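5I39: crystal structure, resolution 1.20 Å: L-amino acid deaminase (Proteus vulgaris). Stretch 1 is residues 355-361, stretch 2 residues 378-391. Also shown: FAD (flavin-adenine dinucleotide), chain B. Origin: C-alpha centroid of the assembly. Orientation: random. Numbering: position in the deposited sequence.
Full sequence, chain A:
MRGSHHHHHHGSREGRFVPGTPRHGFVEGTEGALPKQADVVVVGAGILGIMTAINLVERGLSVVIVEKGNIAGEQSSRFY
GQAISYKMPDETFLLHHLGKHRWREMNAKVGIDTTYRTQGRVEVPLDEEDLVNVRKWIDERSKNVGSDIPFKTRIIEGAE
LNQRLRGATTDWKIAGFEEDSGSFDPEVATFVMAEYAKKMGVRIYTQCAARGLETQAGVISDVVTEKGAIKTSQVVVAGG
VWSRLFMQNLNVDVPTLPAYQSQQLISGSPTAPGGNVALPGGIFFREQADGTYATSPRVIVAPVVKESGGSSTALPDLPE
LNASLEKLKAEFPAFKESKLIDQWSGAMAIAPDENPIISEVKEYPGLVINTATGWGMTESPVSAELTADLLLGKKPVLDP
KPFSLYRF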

# COMPACT_ATOMS: atom_id res chain seq x y z
N ASN A 355 11.23 -3.76 6.56
CA ASN A 355 11.27 -2.48 5.86
C ASN A 355 11.36 -2.71 4.35
O ASN A 355 11.77 -3.79 3.91
N PRO A 356 10.99 -1.71 3.53
CA PRO A 356 10.98 -1.90 2.08
C PRO A 356 12.34 -2.15 1.45
O PRO A 356 13.38 -1.88 2.06
N ILE A 357 12.31 -2.68 0.23
CA ILE A 357 13.50 -2.73 -0.63
C ILE A 357 13.24 -1.76 -1.78
O ILE A 357 12.42 -2.02 -2.67
N ILE A 358 13.94 -0.63 -1.72
CA ILE A 358 13.84 0.45 -2.71
C ILE A 358 15.30 0.75 -3.01
O ILE A 358 15.96 1.41 -2.21
N SER A 359 15.81 0.24 -4.12
CA SER A 359 17.26 0.10 -4.25
C SER A 359 17.76 0.03 -5.67
O SER A 359 17.09 -0.49 -6.55
N GLU A 360 18.98 0.52 -5.86
CA GLU A 360 19.77 0.18 -7.03
C GLU A 360 20.20 -1.28 -6.94
O GLU A 360 20.19 -1.89 -5.86
N VAL A 361 20.61 -1.81 -8.08
CA VAL A 361 21.11 -3.17 -8.20
C VAL A 361 22.47 -3.05 -8.87
O VAL A 361 22.54 -2.76 -10.07
N THR A 378 0.35 3.02 1.42
CA THR A 378 0.73 4.21 2.19
C THR A 378 2.00 4.87 1.67
O THR A 378 2.06 6.10 1.52
N GLU A 379 3.01 4.05 1.42
CA GLU A 379 4.34 4.53 1.08
C GLU A 379 4.48 4.99 -0.36
O GLU A 379 5.36 5.80 -0.66
N SER A 380 3.62 4.48 -1.24
CA SER A 380 3.81 4.59 -2.69
C SER A 380 4.13 5.98 -3.24
O SER A 380 4.99 6.08 -4.11
N PRO A 381 3.47 7.06 -2.77
CA PRO A 381 3.82 8.36 -3.37
C PRO A 381 5.28 8.75 -3.14
O PRO A 381 5.88 9.42 -3.98
N VAL A 382 5.84 8.33 -2.02
CA VAL A 382 7.22 8.66 -1.68
C VAL A 382 8.19 7.61 -2.22
O VAL A 382 9.24 7.96 -2.75
N SER A 383 7.86 6.32 -2.09
CA SER A 383 8.74 5.30 -2.65
C SER A 383 8.83 5.42 -4.17
O SER A 383 9.88 5.13 -4.74
N ALA A 384 7.77 5.90 -4.83
CA ALA A 384 7.83 6.20 -6.26
C ALA A 384 8.89 7.25 -6.57
O ALA A 384 9.70 7.07 -7.48
N GLU A 385 8.87 8.35 -5.82
CA GLU A 385 9.86 9.40 -6.01
C GLU A 385 11.28 8.90 -5.74
O GLU A 385 12.19 9.17 -6.52
N LEU A 386 11.45 8.19 -4.63
CA LEU A 386 12.77 7.65 -4.28
C LEU A 386 13.29 6.68 -5.34
O LEU A 386 14.47 6.72 -5.69
N THR A 387 12.41 5.83 -5.86
CA THR A 387 12.79 4.87 -6.89
C THR A 387 13.30 5.60 -8.13
O THR A 387 14.33 5.25 -8.69
N ALA A 388 12.56 6.63 -8.56
CA ALA A 388 12.98 7.44 -9.70
C ALA A 388 14.29 8.17 -9.42
O ALA A 388 15.16 8.22 -10.29
N ASP A 389 14.45 8.71 -8.21
CA ASP A 389 15.70 9.37 -7.82
C ASP A 389 16.88 8.41 -7.94
O ASP A 389 17.93 8.76 -8.49
N LEU A 390 16.71 7.19 -7.43
CA LEU A 390 17.77 6.18 -7.49
C LEU A 390 18.08 5.78 -8.93
O LEU A 390 19.24 5.66 -9.30
N LEU A 391 17.04 5.59 -9.73
CA LEU A 391 17.22 5.24 -11.14
C LEU A 391 18.03 6.29 -11.88
O LEU A 391 18.92 5.96 -12.67

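A strand laid along a helix often packs through one inward-facing residue that settles among side chains from successive helical turns, and this deaminase offers a compact example. The strand at 357-360 runs nearly parallel to helix 378-391, with 14° between their N-to-C directions and 8.1 Å between axes at closest approach. No direct hydrogen bond joins the two stretches, so the contact rests chiefly on van der Waals packing.

Ile-358 covers the most surface. Its CA-to-CB bond points toward the helix, and the m, t rotamer spreads its branches along it: CD1 reaches CB of Ser-383 at 3.6 Å, while CG2 lies 3.8 Å from CD2 of Leu-386 and 3.4 Å from OG1 of Thr-387. That hydroxyl is already engaged within the helix, where OG1 of Thr-387 donates to O of Ser-383 (2.7 Å), so it can face a methyl group without forfeiting a polar partner.

Leu-390 is the helix's main contribution. Also m, t and directed toward the strand, it brings CD1 to 4.2 Å from CG2 of Ile-358 and to 3.5 Å from O of Ile-358, covering backbone as well as side chain. Glu-360 leaves the strand sideways, but its m, t chain carries the end nearer the helix, with CG 4.0 Å from O of Leu-390. Here a water links the stretches, donating to O of Leu-390 at 2.7 Å and, weakly, to OE2 of Glu-360 at 2.9 Å.

Toward the start of the helix, CG of Pro-356 meets OE1 of Glu-379 at 3.4 Å; both carboxylate oxygens of Glu-379 are hydrogen-bonded elsewhere in the structure. Thr-378, beyond reach of the strand, serves the cofactor instead: its N and OG1 both donate to O2 of FAD, at 2.9 and 2.7 Å.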

# COMPACT_ATOMS: atom_id res chain seq x y z
CB ASN A 355 12.42 -1.62 6.36
CG ASN A 355 12.27 -1.25 7.83
OD1 ASN A 355 11.15 -1.14 8.33
ND2 ASN A 355 13.39 -1.07 8.51
CB PRO A 356 10.41 -0.56 1.56
CG PRO A 356 9.62 -0.01 2.70
CD PRO A 356 10.43 -0.39 3.90
CB ILE A 357 13.83 -4.15 -1.12
CG1 ILE A 357 14.14 -5.04 0.10
CG2 ILE A 357 15.04 -4.11 -2.05
CD1 ILE A 357 14.31 -6.52 -0.21
CB ILE A 358 13.13 1.70 -2.15
CG1 ILE A 358 11.74 1.35 -1.60
CG2 ILE A 358 13.01 2.76 -3.25
CD1 ILE A 358 11.20 2.38 -0.63
CB SER A 359 17.69 -1.18 -3.52
OG SER A 359 19.10 -1.28 -3.40
CB GLU A 360 21.01 1.06 -7.13
CG GLU A 360 20.72 2.54 -7.31
CD GLU A 360 21.98 3.36 -7.50
OE1 GLU A 360 22.68 3.14 -8.51
OE2 GLU A 360 22.27 4.22 -6.65
CB VAL A 361 20.14 -4.06 -9.01
CG1 VAL A 361 20.69 -5.48 -9.16
CG2 VAL A 361 18.77 -4.11 -8.34
CB THR A 378 0.95 3.82 3.67
OG1 THR A 378 -0.25 3.27 4.21
CG2 THR A 378 1.36 5.02 4.52
CB GLU A 379 5.36 3.41 1.32
CG GLU A 379 5.47 3.00 2.77
CD GLU A 379 6.16 1.66 2.98
OE1 GLU A 379 6.43 0.95 1.99
OE2 GLU A 379 6.42 1.32 4.15
CB SER A 380 2.63 3.97 -3.46
OG SER A 380 1.39 4.59 -3.14
CB PRO A 381 2.89 9.34 -2.64
CG PRO A 381 1.77 8.50 -2.15
CD PRO A 381 2.42 7.22 -1.75
CB VAL A 382 7.40 8.86 -0.16
CG1 VAL A 382 8.83 9.30 0.15
CG2 VAL A 382 6.42 9.90 0.37
CB SER A 383 8.38 3.89 -2.20
OG SER A 383 7.11 3.51 -2.66
CB ALA A 384 6.48 6.68 -6.75
CB GLU A 385 9.56 10.61 -5.14
CG GLU A 385 10.53 11.76 -5.38
CD GLU A 385 10.26 12.99 -4.56
OE1 GLU A 385 9.31 13.00 -3.76
OE2 GLU A 385 11.02 13.97 -4.70
CB LEU A 386 12.74 6.98 -2.91
CG LEU A 386 14.09 6.42 -2.43
CD1 LEU A 386 15.19 7.48 -2.38
CD2 LEU A 386 13.91 5.77 -1.07
CB THR A 387 11.60 3.97 -7.25
OG1 THR A 387 11.24 3.20 -6.10
CG2 THR A 387 11.95 3.01 -8.37
CB ALA A 388 11.88 8.41 -10.08
CB ASP A 389 15.65 9.88 -6.37
CG ASP A 389 14.66 11.02 -6.16
OD1 ASP A 389 14.24 11.66 -7.13
OD2 ASP A 389 14.33 11.26 -4.98
CB LEU A 390 17.41 4.96 -6.66
CG LEU A 390 17.35 5.16 -5.15
CD1 LEU A 390 16.84 3.89 -4.48
CD2 LEU A 390 18.70 5.55 -4.58
CB LEU A 391 15.85 5.08 -11.82
CG LEU A 391 15.85 4.72 -13.31
CD1 LEU A 391 16.46 3.35 -13.56
CD2 LEU A 391 14.43 4.79 -13.87
PA FAD B . 1.22 -5.75 -6.44
O1A FAD B . 1.05 -7.22 -6.06
O2A FAD B . -0.03 -4.91 -6.27
O5B FAD B . 1.65 -5.57 -7.96
C5B FAD B . 2.76 -6.25 -8.53
C4B FAD B . 2.35 -6.57 -9.96
O4B FAD B . 3.49 -7.11 -10.66
C3B FAD B . 1.25 -7.64 -10.00
O3B FAD B . 0.09 -7.10 -10.63
C2B FAD B . 1.92 -8.78 -10.79
O2B FAD B . 1.00 -9.52 -11.62
C1B FAD B . 2.99 -8.05 -11.58
N9A FAD B . 4.14 -8.87 -12.00
C8A FAD B . 4.87 -9.65 -11.24
N7A FAD B . 5.89 -10.21 -11.93
C5A FAD B . 5.75 -9.75 -13.17
C6A FAD B . 6.47 -9.94 -14.43
N6A FAD B . 7.54 -10.75 -14.49
N1A FAD B . 6.03 -9.28 -15.52
C2A FAD B . 4.98 -8.45 -15.47
N3A FAD B . 4.26 -8.25 -14.36
C4A FAD B . 4.61 -8.86 -13.23
N1 FAD B . -0.67 -1.40 2.72
C2 FAD B . -1.08 -0.28 3.32
O2 FAD B . -0.44 0.77 3.12
N3 FAD B . -2.17 -0.28 4.13
C4 FAD B . -2.89 -1.37 4.42
O4 FAD B . -3.88 -1.30 5.14
C4X FAD B . -2.49 -2.65 3.82
N5 FAD B . -3.12 -3.83 4.08
C5X FAD B . -2.82 -4.91 3.36
C6 FAD B . -3.59 -6.08 3.46
C7 FAD B . -3.33 -7.20 2.67
C7M FAD B . -4.21 -8.42 2.76
C8 FAD B . -2.20 -7.18 1.73
C8M FAD B . -1.89 -8.35 0.83
C9 FAD B . -1.42 -6.02 1.65
C9A FAD B . -1.68 -4.90 2.43
N10 FAD B . -0.89 -3.75 2.35
C10 FAD B . -1.32 -2.56 2.93
C1' FAD B . 0.29 -3.70 1.52
C2' FAD B . 0.05 -3.20 0.14
O2' FAD B . -1.17 -3.74 -0.35
C3' FAD B . 1.24 -3.63 -0.71
O3' FAD B . 2.50 -3.27 -0.08
C4' FAD B . 1.24 -3.01 -2.09
O4' FAD B . -0.04 -3.20 -2.72
C5' FAD B . 2.33 -3.64 -2.94
O5' FAD B . 2.23 -3.06 -4.24
P FAD B . 3.09 -3.70 -5.45
O1P FAD B . 2.84 -2.84 -6.65
O2P FAD B . 4.51 -3.94 -4.97
O3P FAD B . 2.47 -5.19 -5.59
O HOH W 1 21.25 6.67 -7.75